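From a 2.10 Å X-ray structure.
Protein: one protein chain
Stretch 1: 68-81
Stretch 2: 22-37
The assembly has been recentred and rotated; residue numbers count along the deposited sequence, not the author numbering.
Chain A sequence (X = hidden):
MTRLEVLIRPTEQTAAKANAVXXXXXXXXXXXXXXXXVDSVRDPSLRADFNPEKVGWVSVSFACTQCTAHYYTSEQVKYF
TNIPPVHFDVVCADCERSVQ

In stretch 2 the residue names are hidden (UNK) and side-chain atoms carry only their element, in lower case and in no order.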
ATOM      1  N   THR A  68     -15.600  -2.396   9.984  1.00 38.21           N
ATOM      2  CA  THR A  68     -14.285  -2.452  10.579  1.00 37.53           C
ATOM      3  C   THR A  68     -13.209  -2.521   9.502  1.00 33.81           C
ATOM      4  O   THR A  68     -12.080  -2.957   9.765  1.00 35.20           O
ATOM      5  CB  THR A  68     -14.185  -3.673  11.463  1.00 37.30           C
ATOM      6  OG1 THR A  68     -14.535  -4.790  10.657  1.00 39.07           O
ATOM      7  CG2 THR A  68     -15.136  -3.563  12.615  1.00 41.67           C
ATOM      8  N   ALA A  69     -13.544  -2.098   8.294  1.00 30.16           N
ATOM      9  CA  ALA A  69     -12.536  -1.999   7.252  1.00 29.66           C
ATOM     10  C   ALA A  69     -11.370  -1.131   7.769  1.00 30.97           C
ATOM     11  O   ALA A  69     -11.593  -0.100   8.391  1.00 32.30           O
ATOM     12  CB  ALA A  69     -13.136  -1.380   6.043  1.00 30.45           C
ATOM     13  N   HIS A  70     -10.145  -1.552   7.515  1.00 32.26           N
ATOM     14  CA  HIS A  70      -8.994  -0.796   7.948  1.00 33.03           C
ATOM     15  C   HIS A  70      -7.787  -1.119   7.081  1.00 33.18           C
ATOM     16  O   HIS A  70      -7.757  -2.150   6.406  1.00 30.17           O
ATOM     17  CB  HIS A  70      -8.711  -1.101   9.422  1.00 31.65           C
ATOM     18  CG  HIS A  70      -8.320  -2.510   9.667  1.00 32.68           C
ATOM     19  ND1 HIS A  70      -9.231  -3.539   9.762  1.00 33.82           N
ATOM     20  CD2 HIS A  70      -7.091  -3.076   9.822  1.00 33.02           C
ATOM     21  CE1 HIS A  70      -8.586  -4.675   9.970  1.00 36.02           C
ATOM     22  NE2 HIS A  70      -7.284  -4.423   9.995  1.00 30.65           N
ATOM     23  N   TYR A  71      -6.780  -0.245   7.125  1.00 31.33           N
ATOM     24  CA  TYR A  71      -5.570  -0.412   6.309  1.00 30.26           C
ATOM     25  C   TYR A  71      -4.474   0.449   6.942  1.00 30.31           C
ATOM     26  O   TYR A  71      -4.735   1.528   7.442  1.00 31.65           O
ATOM     27  CB  TYR A  71      -5.860   0.005   4.845  1.00 33.14           C
ATOM     28  CG  TYR A  71      -4.657   0.030   3.950  1.00 34.61           C
ATOM     29  CD1 TYR A  71      -3.962  -1.119   3.681  1.00 34.08           C
ATOM     30  CD2 TYR A  71      -4.226   1.215   3.363  1.00 34.61           C
ATOM     31  CE1 TYR A  71      -2.840  -1.104   2.884  1.00 38.04           C
ATOM     32  CE2 TYR A  71      -3.112   1.243   2.536  1.00 39.18           C
ATOM     33  CZ  TYR A  71      -2.453   0.081   2.286  1.00 39.08           C
ATOM     34  OH  TYR A  71      -1.356   0.103   1.537  1.00 41.97           O
ATOM     35  N   TYR A  72      -3.256  -0.073   6.962  1.00 31.48           N
ATOM     36  CA  TYR A  72      -2.093   0.574   7.550  1.00 29.92           C
ATOM     37  C   TYR A  72      -0.954   0.449   6.536  1.00 30.00           C
ATOM     38  O   TYR A  72      -0.668  -0.656   5.985  1.00 27.99           O
ATOM     39  CB  TYR A  72      -1.721  -0.099   8.902  1.00 33.17           C
ATOM     40  CG  TYR A  72      -0.443   0.420   9.518  1.00 35.48           C
ATOM     41  CD1 TYR A  72       0.794  -0.098   9.125  1.00 39.76           C
ATOM     42  CD2 TYR A  72      -0.456   1.479  10.427  1.00 39.23           C
ATOM     43  CE1 TYR A  72       1.967   0.400   9.649  1.00 41.19           C
ATOM     44  CE2 TYR A  72       0.728   1.985  10.969  1.00 38.02           C
ATOM     45  CZ  TYR A  72       1.928   1.439  10.585  1.00 42.26           C
ATOM     46  OH  TYR A  72       3.134   1.937  11.078  1.00 49.74           O
ATOM     47  N   THR A  73      -0.342   1.583   6.224  1.00 31.18           N
ATOM     48  CA  THR A  73       0.931   1.604   5.496  1.00 32.20           C
ATOM     49  C   THR A  73       1.878   2.580   6.134  1.00 34.33           C
ATOM     50  O   THR A  73       1.503   3.480   6.920  1.00 33.04           O
ATOM     51  CB  THR A  73       0.909   2.208   4.085  1.00 34.18           C
ATOM     52  OG1 THR A  73      -0.273   2.984   3.839  1.00 34.50           O
ATOM     53  CG2 THR A  73       1.183   1.213   3.131  1.00 41.65           C
ATOM     54  N   SER A  74       3.111   2.469   5.696  1.00 30.95           N
ATOM     55  CA  SER A  74       4.119   3.367   6.151  1.00 35.24           C
ATOM     56  C   SER A  74       5.252   3.467   5.082  1.00 37.07           C
ATOM     57  O   SER A  74       5.341   2.664   4.117  1.00 33.20           O
ATOM     58  CB  SER A  74       4.615   2.850   7.463  1.00 33.91           C
ATOM     59  OG  SER A  74       5.237   1.611   7.190  1.00 39.89           O
ATOM     60  N   GLU A  75       6.016   4.547   5.211  1.00 35.55           N
ATOM     61  CA  GLU A  75       7.135   4.846   4.343  1.00 36.05           C
ATOM     62  C   GLU A  75       8.259   5.563   5.139  1.00 35.61           C
ATOM     63  O   GLU A  75       8.008   6.363   6.065  1.00 36.20           O
ATOM     64  CB  GLU A  75       6.641   5.681   3.145  1.00 37.56           C
ATOM     65  CG  GLU A  75       7.711   6.117   2.119  1.00 42.22           C
ATOM     66  CD  GLU A  75       8.396   4.948   1.407  1.00 43.52           C
ATOM     67  OE1 GLU A  75       9.095   4.138   2.040  1.00 44.21           O
ATOM     68  OE2 GLU A  75       8.197   4.831   0.198  1.00 46.90           O
ATOM     69  N   GLN A  76       9.493   5.266   4.776  1.00 37.57           N
ATOM     70  CA  GLN A  76      10.690   5.967   5.347  1.00 40.46           C
ATOM     71  C   GLN A  76      10.916   7.310   4.710  1.00 32.87           C
ATOM     72  O   GLN A  76      10.700   7.447   3.533  1.00 32.94           O
ATOM     73  CB  GLN A  76      11.952   5.155   5.141  1.00 45.64           C
ATOM     74  CG  GLN A  76      11.754   3.695   5.448  1.00 51.43           C
ATOM     75  CD  GLN A  76      13.066   2.973   5.566  1.00 60.90           C
ATOM     76  OE1 GLN A  76      13.387   2.101   4.747  1.00 67.11           O
ATOM     77  NE2 GLN A  76      13.836   3.329   6.596  1.00 60.78           N
ATOM     78  N   VAL A  77      11.326   8.289   5.510  1.00 32.15           N
ATOM     79  CA  VAL A  77      11.526   9.679   5.090  1.00 32.81           C
ATOM     80  C   VAL A  77      12.841  10.153   5.690  1.00 37.97           C
ATOM     81  O   VAL A  77      12.976  10.284   6.910  1.00 32.91           O
ATOM     82  CB  VAL A  77      10.476  10.647   5.608  1.00 34.80           C
ATOM     83  CG1 VAL A  77      10.729  12.032   5.008  1.00 40.50           C
ATOM     84  CG2 VAL A  77       9.077  10.206   5.252  1.00 35.11           C
ATOM     85  N   LYS A  78      13.800  10.405   4.811  1.00 36.80           N
ATOM     86  CA  LYS A  78      15.129  10.833   5.206  1.00 37.26           C
ATOM     87  C   LYS A  78      15.094  12.193   5.827  1.00 31.68           C
ATOM     88  O   LYS A  78      14.445  13.090   5.318  1.00 30.85           O
ATOM     89  CB  LYS A  78      16.022  10.892   3.969  1.00 41.53           C
ATOM     90  CG  LYS A  78      16.389   9.533   3.457  1.00 49.72           C
ATOM     91  CD  LYS A  78      17.328   9.657   2.282  1.00 60.10           C
ATOM     92  CE  LYS A  78      17.842   8.279   1.924  1.00 68.99           C
ATOM     93  NZ  LYS A  78      18.567   8.321   0.630  1.00 79.49           N
ATOM     94  N   TYR A  79      15.837  12.338   6.915  1.00 32.74           N
ATOM     95  CA  TYR A  79      16.077  13.614   7.618  1.00 34.82           C
ATOM     96  C   TYR A  79      14.929  14.263   8.330  1.00 34.87           C
ATOM     97  O   TYR A  79      14.981  15.470   8.632  1.00 33.72           O
ATOM     98  CB  TYR A  79      16.725  14.662   6.687  1.00 36.16           C
ATOM     99  CG  TYR A  79      17.683  14.066   5.682  1.00 42.64           C
ATOM    100  CD1 TYR A  79      18.789  13.300   6.064  1.00 45.19           C
ATOM    101  CD2 TYR A  79      17.433  14.231   4.323  1.00 48.24           C
ATOM    102  CE1 TYR A  79      19.644  12.743   5.088  1.00 46.38           C
ATOM    103  CE2 TYR A  79      18.262  13.708   3.370  1.00 46.54           C
ATOM    104  CZ  TYR A  79      19.351  12.965   3.745  1.00 47.58           C
ATOM    105  OH  TYR A  79      20.081  12.464   2.689  1.00 53.27           O
ATOM    106  N   PHE A  80      13.842  13.528   8.512  1.00 35.66           N
ATOM    107  CA  PHE A  80      12.740  14.039   9.299  1.00 35.85           C
ATOM    108  C   PHE A  80      12.390  12.949  10.313  1.00 38.72           C
ATOM    109  O   PHE A  80      12.454  11.732  10.024  1.00 41.00           O
ATOM    110  CB  PHE A  80      11.536  14.421   8.464  1.00 34.94           C
ATOM    111  CG  PHE A  80      11.662  15.735   7.803  1.00 34.95           C
ATOM    112  CD1 PHE A  80      11.461  16.884   8.500  1.00 37.33           C
ATOM    113  CD2 PHE A  80      12.007  15.815   6.477  1.00 38.74           C
ATOM    114  CE1 PHE A  80      11.564  18.117   7.893  1.00 38.00           C
ATOM    115  CE2 PHE A  80      12.132  17.044   5.851  1.00 40.09           C
ATOM    116  CZ  PHE A  80      11.903  18.196   6.556  1.00 42.58           C
ATOM    117  N   THR A  81      12.039  13.407  11.499  1.00 37.94           N
ATOM    118  CA  THR A  81      11.816  12.500  12.589  1.00 43.02           C
ATOM    119  C   THR A  81      10.615  12.986  13.435  1.00 35.59           C
ATOM    120  O   THR A  81      10.145  14.127  13.277  1.00 36.07           O
ATOM    121  CB  THR A  81      13.168  12.326  13.332  1.00 47.47           C
ATOM    122  OG1 THR A  81      13.194  11.044  13.950  1.00 56.33           O
ATOM    123  CG2 THR A  81      13.422  13.442  14.353  1.00 48.47           C
ATOM    124  N   UNK A  22      19.927  23.864   3.332  1.00 44.95           N
ATOM    125  CA  UNK A  22      19.042  23.973   2.150  1.00 45.55           C
ATOM    126  C   UNK A  22      18.038  22.835   1.891  1.00 50.50           C
ATOM    127  O   UNK A  22      17.614  22.649   0.744  1.00 52.31           O
ATOM    128  N   UNK A  23      17.621  22.090   2.932  1.00 50.09           N
ATOM    129  CA  UNK A  23      16.652  20.939   2.763  1.00 43.31           C
ATOM    130  C   UNK A  23      15.363  21.258   3.468  1.00 45.33           C
ATOM    131  O   UNK A  23      15.218  20.992   4.662  1.00 44.87           O
ATOM    132  c   UNK A  23      17.133  17.833   1.638  1.00 42.84           C
ATOM    133  o   UNK A  23      15.055  14.923   1.186  1.00 43.17           O
ATOM    134  c   UNK A  23      15.541  17.803   3.411  1.00 43.59           C
ATOM    135  c   UNK A  23      15.527  16.082   1.760  1.00 41.69           C
ATOM    136  c   UNK A  23      16.629  18.413   2.773  1.00 45.44           C
ATOM    137  c   UNK A  23      14.996  16.632   2.907  1.00 44.35           C
ATOM    138  c   UNK A  23      16.598  16.692   1.122  1.00 44.85           C
ATOM    139  c   UNK A  23      17.246  19.669   3.301  1.00 44.09           C
ATOM    140  N   UNK A  24      14.451  21.879   2.725  1.00 40.49           N
ATOM    141  CA  UNK A  24      13.311  22.574   3.282  1.00 44.18           C
ATOM    142  C   UNK A  24      12.018  21.719   3.362  1.00 41.14           C
ATOM    143  O   UNK A  24      11.030  22.156   3.960  1.00 37.76           O
ATOM    144  c   UNK A  24      14.211  24.732   2.384  1.00 59.53           C
ATOM    145  c   UNK A  24      12.994  23.824   2.426  1.00 45.76           C
ATOM    146  o   UNK A  24      12.643  23.434   1.079  1.00 52.59           O
ATOM    147  N   UNK A  25      12.001  20.551   2.724  1.00 34.94           N
ATOM    148  CA  UNK A  25      10.792  19.729   2.742  1.00 36.88           C
ATOM    149  C   UNK A  25      11.049  18.371   2.172  1.00 37.06           C
ATOM    150  O   UNK A  25      12.008  18.176   1.393  1.00 34.15           O
ATOM    151  c   UNK A  25       9.807  20.360   0.477  1.00 48.16           C
ATOM    152  c   UNK A  25       9.638  20.398   1.963  1.00 41.33           C
ATOM    153  n   UNK A  25      10.519  21.313  -0.215  1.00 50.34           N
ATOM    154  c   UNK A  25       9.344  19.491  -0.454  1.00 51.80           C
ATOM    155  n   UNK A  25       9.781  19.938  -1.679  1.00 54.72           N
ATOM    156  c   UNK A  25      10.489  21.037  -1.506  1.00 52.75           C
ATOM    157  N   UNK A  26      10.185  17.420   2.541  1.00 33.11           N
ATOM    158  CA  UNK A  26      10.161  16.094   1.909  1.00 33.57           C
ATOM    159  C   UNK A  26       8.775  15.845   1.340  1.00 34.33           C
ATOM    160  O   UNK A  26       7.775  16.169   1.956  1.00 34.43           O
ATOM    161  c   UNK A  26      10.505  15.017   2.917  1.00 35.31           C
ATOM    162  N   UNK A  27       8.714  15.317   0.137  1.00 36.33           N
ATOM    163  CA  UNK A  27       7.436  14.956  -0.474  1.00 43.04           C
ATOM    164  C   UNK A  27       7.483  13.450  -0.584  1.00 43.36           C
ATOM    165  O   UNK A  27       8.373  12.925  -1.233  1.00 45.78           O
ATOM    166  c   UNK A  27       4.736  15.954  -1.666  1.00 52.74           C
ATOM    167  c   UNK A  27       7.242  15.595  -1.843  1.00 42.82           C
ATOM    168  c   UNK A  27       5.814  15.991  -3.881  1.00 52.30           C
ATOM    169  c   UNK A  27       5.870  15.370  -2.496  1.00 49.93           C
ATOM    170  N   UNK A  28       6.574  12.738   0.087  1.00 36.28           N
ATOM    171  CA  UNK A  28       6.618  11.289   0.021  1.00 36.82           C
ATOM    172  C   UNK A  28       5.255  10.796  -0.412  1.00 36.92           C
ATOM    173  O   UNK A  28       4.313  11.579  -0.556  1.00 37.15           O
ATOM    174  c   UNK A  28       6.085  10.875   2.459  1.00 43.04           C
ATOM    175  o   UNK A  28       7.263   9.259   1.163  1.00 48.67           O
ATOM    176  c   UNK A  28       7.078  10.663   1.347  1.00 41.55           C
ATOM    177  N   UNK A  29       5.117   9.509  -0.641  1.00 35.17           N
ATOM    178  CA  UNK A  29       3.769   9.035  -0.920  1.00 40.77           C
ATOM    179  C   UNK A  29       3.534   7.597  -0.503  1.00 35.85           C
ATOM    180  O   UNK A  29       4.470   6.799  -0.331  1.00 32.61           O
ATOM    181  c   UNK A  29       5.992   7.855  -4.615  1.00 59.21           C
ATOM    182  c   UNK A  29       5.495   8.930  -3.838  1.00 54.46           C
ATOM    183  c   UNK A  29       4.250   8.506  -3.288  1.00 44.21           C
ATOM    184  c   UNK A  29       7.489  10.171  -4.437  1.00 58.02           C
ATOM    185  c   UNK A  29       3.393   9.259  -2.395  1.00 41.26           C
ATOM    186  n   UNK A  29       5.080   6.834  -4.522  1.00 56.34           N
ATOM    187  c   UNK A  29       7.217   7.923  -5.315  1.00 61.64           C
ATOM    188  c   UNK A  29       4.038   7.248  -3.726  1.00 51.86           C
ATOM    189  c   UNK A  29       6.255  10.108  -3.744  1.00 56.00           C
ATOM    190  c   UNK A  29       7.950   9.080  -5.200  1.00 57.39           C
ATOM    191  N   UNK A  30       2.254   7.306  -0.314  1.00 30.80           N
ATOM    192  CA  UNK A  30       1.809   5.926  -0.084  1.00 31.13           C
ATOM    193  C   UNK A  30       0.677   5.678  -1.041  1.00 30.64           C
ATOM    194  O   UNK A  30       0.228   6.605  -1.748  1.00 31.83           O
ATOM    195  c   UNK A  30       1.362   5.666   1.390  1.00 31.09           C
ATOM    196  c   UNK A  30       2.489   5.941   2.345  1.00 35.74           C
ATOM    197  c   UNK A  30       0.171   6.499   1.798  1.00 32.73           C
ATOM    198  N   UNK A  31       0.219   4.430  -1.050  1.00 30.58           N
ATOM    199  CA  UNK A  31      -0.870   3.984  -1.908  1.00 32.70           C
ATOM    200  C   UNK A  31      -2.006   3.352  -1.116  1.00 32.38           C
ATOM    201  O   UNK A  31      -1.800   2.726  -0.060  1.00 34.27           O
ATOM    202  c   UNK A  31      -0.171   4.408  -5.831  1.00 37.11           C
ATOM    203  c   UNK A  31       0.863   3.402  -3.645  1.00 34.11           C
ATOM    204  c   UNK A  31      -0.343   2.926  -2.866  1.00 34.38           C
ATOM    205  c   UNK A  31       2.215   4.315  -5.264  1.00 35.16           C
ATOM    206  n   UNK A  31       2.997   3.860  -4.232  1.00 33.06           N
ATOM    207  c   UNK A  31       2.192   3.315  -3.268  1.00 35.65           C
ATOM    208  c   UNK A  31       0.855   4.038  -4.929  1.00 35.66           C
ATOM    209  c   UNK A  31       2.579   4.944  -6.449  1.00 36.77           C
ATOM    210  c   UNK A  31       1.570   5.311  -7.329  1.00 36.67           C
ATOM    211  c   UNK A  31       0.193   5.047  -7.042  1.00 39.75           C
ATOM    212  N   UNK A  32      -3.202   3.482  -1.653  1.00 31.46           N
ATOM    213  CA  UNK A  32      -4.341   2.814  -1.093  1.00 33.79           C
ATOM    214  C   UNK A  32      -5.314   2.364  -2.187  1.00 33.77           C
ATOM    215  O   UNK A  32      -5.252   2.823  -3.310  1.00 31.91           O
ATOM    216  c   UNK A  32      -5.319   6.253  -0.662  1.00 37.23           C
ATOM    217  n   UNK A  32      -6.855   4.887  -1.408  1.00 35.56           N
ATOM    218  n   UNK A  32      -6.292   6.956  -1.339  1.00 35.18           N
ATOM    219  c   UNK A  32      -7.219   6.112  -1.755  1.00 38.12           C
ATOM    220  c   UNK A  32      -5.029   3.747  -0.099  1.00 32.48           C
ATOM    221  c   UNK A  32      -5.660   4.947  -0.713  1.00 34.16           C
ATOM    222  N   UNK A  33      -6.211   1.481  -1.807  1.00 33.88           N
ATOM    223  CA  UNK A  33      -7.171   0.865  -2.688  1.00 35.20           C
ATOM    224  C   UNK A  33      -8.407   1.697  -2.811  1.00 36.34           C
ATOM    225  O   UNK A  33      -8.549   2.775  -2.210  1.00 33.07           O
ATOM    226  o   UNK A  33      -8.343  -0.427  -0.996  1.00 35.61           O
ATOM    227  c   UNK A  33      -7.529  -0.539  -2.153  1.00 36.53           C
ATOM    228  N   UNK A  34      -9.333   1.156  -3.593  1.00 37.54           N
ATOM    229  CA  UNK A  34     -10.606   1.804  -3.893  1.00 39.50           C
ATOM    230  C   UNK A  34     -11.465   2.017  -2.654  1.00 34.21           C
ATOM    231  O   UNK A  34     -12.243   2.959  -2.601  1.00 35.84           O
ATOM    232  c   UNK A  34     -11.374   0.944  -4.916  1.00 43.25           C
ATOM    233  c   UNK A  34     -10.692   0.849  -6.288  1.00 45.93           C
ATOM    234  c   UNK A  34      -9.465  -0.084  -6.418  1.00 52.38           C
ATOM    235  n   UNK A  34      -8.835  -0.005  -7.596  1.00 52.70           N
ATOM    236  o   UNK A  34      -9.079  -0.852  -5.511  1.00 46.91           O
ATOM    237  N   UNK A  35     -11.322   1.137  -1.664  1.00 35.67           N
ATOM    238  CA  UNK A  35     -12.033   1.273  -0.405  1.00 35.91           C
ATOM    239  C   UNK A  35     -11.939   2.705   0.157  1.00 37.02           C
ATOM    240  O   UNK A  35     -12.910   3.210   0.719  1.00 34.28           O
ATOM    241  c   UNK A  35     -11.577   0.190   0.568  1.00 40.58           C
ATOM    242  c   UNK A  35     -12.292   0.239   1.928  1.00 39.60           C
ATOM    243  o   UNK A  35     -11.822  -1.066  -0.044  1.00 40.26           O
ATOM    244  N   UNK A  36     -10.811   3.379  -0.067  1.00 34.16           N
ATOM    245  CA  UNK A  36     -10.524   4.656   0.593  1.00 32.28           C
ATOM    246  C   UNK A  36     -10.544   5.854  -0.358  1.00 36.37           C
ATOM    247  O   UNK A  36     -10.100   6.955   0.010  1.00 34.90           O
ATOM    248  c   UNK A  36     -11.267   3.300   5.262  1.00 32.02           C
ATOM    249  n   UNK A  36      -8.670   1.297   2.852  1.00 29.53           N
ATOM    250  c   UNK A  36      -9.131   3.341   2.154  1.00 30.03           C
ATOM    251  c   UNK A  36      -9.863   3.100   3.347  1.00 29.78           C
ATOM    252  c   UNK A  36     -10.751   3.863   4.117  1.00 32.82           C
ATOM    253  c   UNK A  36      -9.185   4.547   1.319  1.00 32.94           C
ATOM    254  c   UNK A  36     -10.067   1.246   4.918  1.00 29.37           C
ATOM    255  c   UNK A  36      -9.543   1.810   3.767  1.00 29.36           C
ATOM    256  c   UNK A  36     -10.929   2.012   5.648  1.00 33.46           C
ATOM    257  c   UNK A  36      -8.452   2.204   1.882  1.00 30.58           C
ATOM    258  N   UNK A  37     -11.075   5.636  -1.570  1.00 36.91           N
ATOM    259  CA  UNK A  37     -11.390   6.730  -2.503  1.00 38.87           C
ATOM    260  C   UNK A  37     -12.680   7.444  -2.104  1.00 42.80           C
ATOM    261  O   UNK A  37     -13.742   7.213  -2.690  1.00 42.11           O
ATOM    262  o   UNK A  37     -10.277   4.739  -5.317  1.00 53.85           O
ATOM    263  c   UNK A  37     -10.253   5.717  -4.535  1.00 49.72           C
ATOM    264  c   UNK A  37     -11.566   6.179  -3.921  1.00 43.27           C
ATOM    265  o   UNK A  37      -9.197   6.321  -4.234  1.00 48.98           O
TER
HETATM  266  O   HOH W   1      13.504  13.445   2.799  1.00 36.80           O
HETATM  267  O   HOH W   2      10.003   9.038   1.351  1.00 43.27           O
HETATM  268  O   HOH W   3       6.774   6.235  -1.590  1.00 41.77           O

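Position 22 has no side-chain atoms and sits at positive phi, 72°, closing a helix in a Schellman motif; this conformation favours glycine, and it is Gly22. Position 23 carries one carbon, then a six-carbon ring bearing one oxygen. The edge of Tyr79 meets the ring's face, with CD2 of Tyr79 3.7 Å from the ring carbon that bears the oxygen, while the ring's own edge lies near Phe80; the oxygen and Lys78 O share a water. A flat ring with a hydroxyl suits both roles: Tyr23.

Position 24 has one carbon carrying an oxygen and a carbon; its CA-to-CB bond points away from stretch 1: Thr24. At 25, one carbon leads to a five-membered ring of three carbons and two nitrogens. The CA-to-CB bond again points away, and the backbone C approaches Phe80; this is His25. Position 26 is a single carbon, its CB 3.7 Å from CG1 of Val77 and 3.9 Å from CE2 of Phe80. So small a group lets both come close: Ala26.

Position 27, four carbons forked at the second, has its CA-to-CB bond pointing away and touches nothing here: Leu27. Position 28 has one carbon carrying an oxygen and a carbon. The carbon branch lies 4.1 Å from CG2 of Val77, while the oxygen shares a water with Gln76 O, a mixed setting that suits Thr28.

Position 29 has one carbon and fused rings of eight carbons and one nitrogen, with the CA-to-CB bond pointing away: Trp29. Its backbone O and Glu75 OE2 each accept a hydrogen bond from one water. Position 30, one carbon carrying two, has its CB 4.0 Å from OG1 of Thr73; this compact branched group is Val30. Position 31 again has fused rings with one nitrogen, their end leading away. Its contact is through the backbone, whose O lies 3.1 Å from OH of Tyr71, at that ring's edge: Trp31.

Position 32 has a five-membered ring with two nitrogens, and its CB packs near Tyr71: His32, whose ND1 donates to the backbone O of position 33, 2.8 Å away. Position 33, one carbon and one oxygen, has a short hydroxyl that accepts a weak bond from the backbone N of 35: Ser33. Position 34, three carbons ending in oxygen and nitrogen, is Gln34, out of reach. Position 35, one carbon carrying oxygen and carbon, has its CA-to-CB bond toward stretch 1 but makes no close contact: Thr35. Position 36, fused rings with one nitrogen, touches Ala69, His70 and Tyr71: Trp36, broad enough to span all three. Position 37, two carbons ending in two oxygens, is Asp37, out of reach.

The axes of strands 70-77 and 26-32 approach to 7.2 Å and run at 159°, nearly antiparallel. Side chains and bridging waters join them, with aromatic packing towards both ends.

Stretch 2 (22-37) GYTHALTWVWHSQTWD
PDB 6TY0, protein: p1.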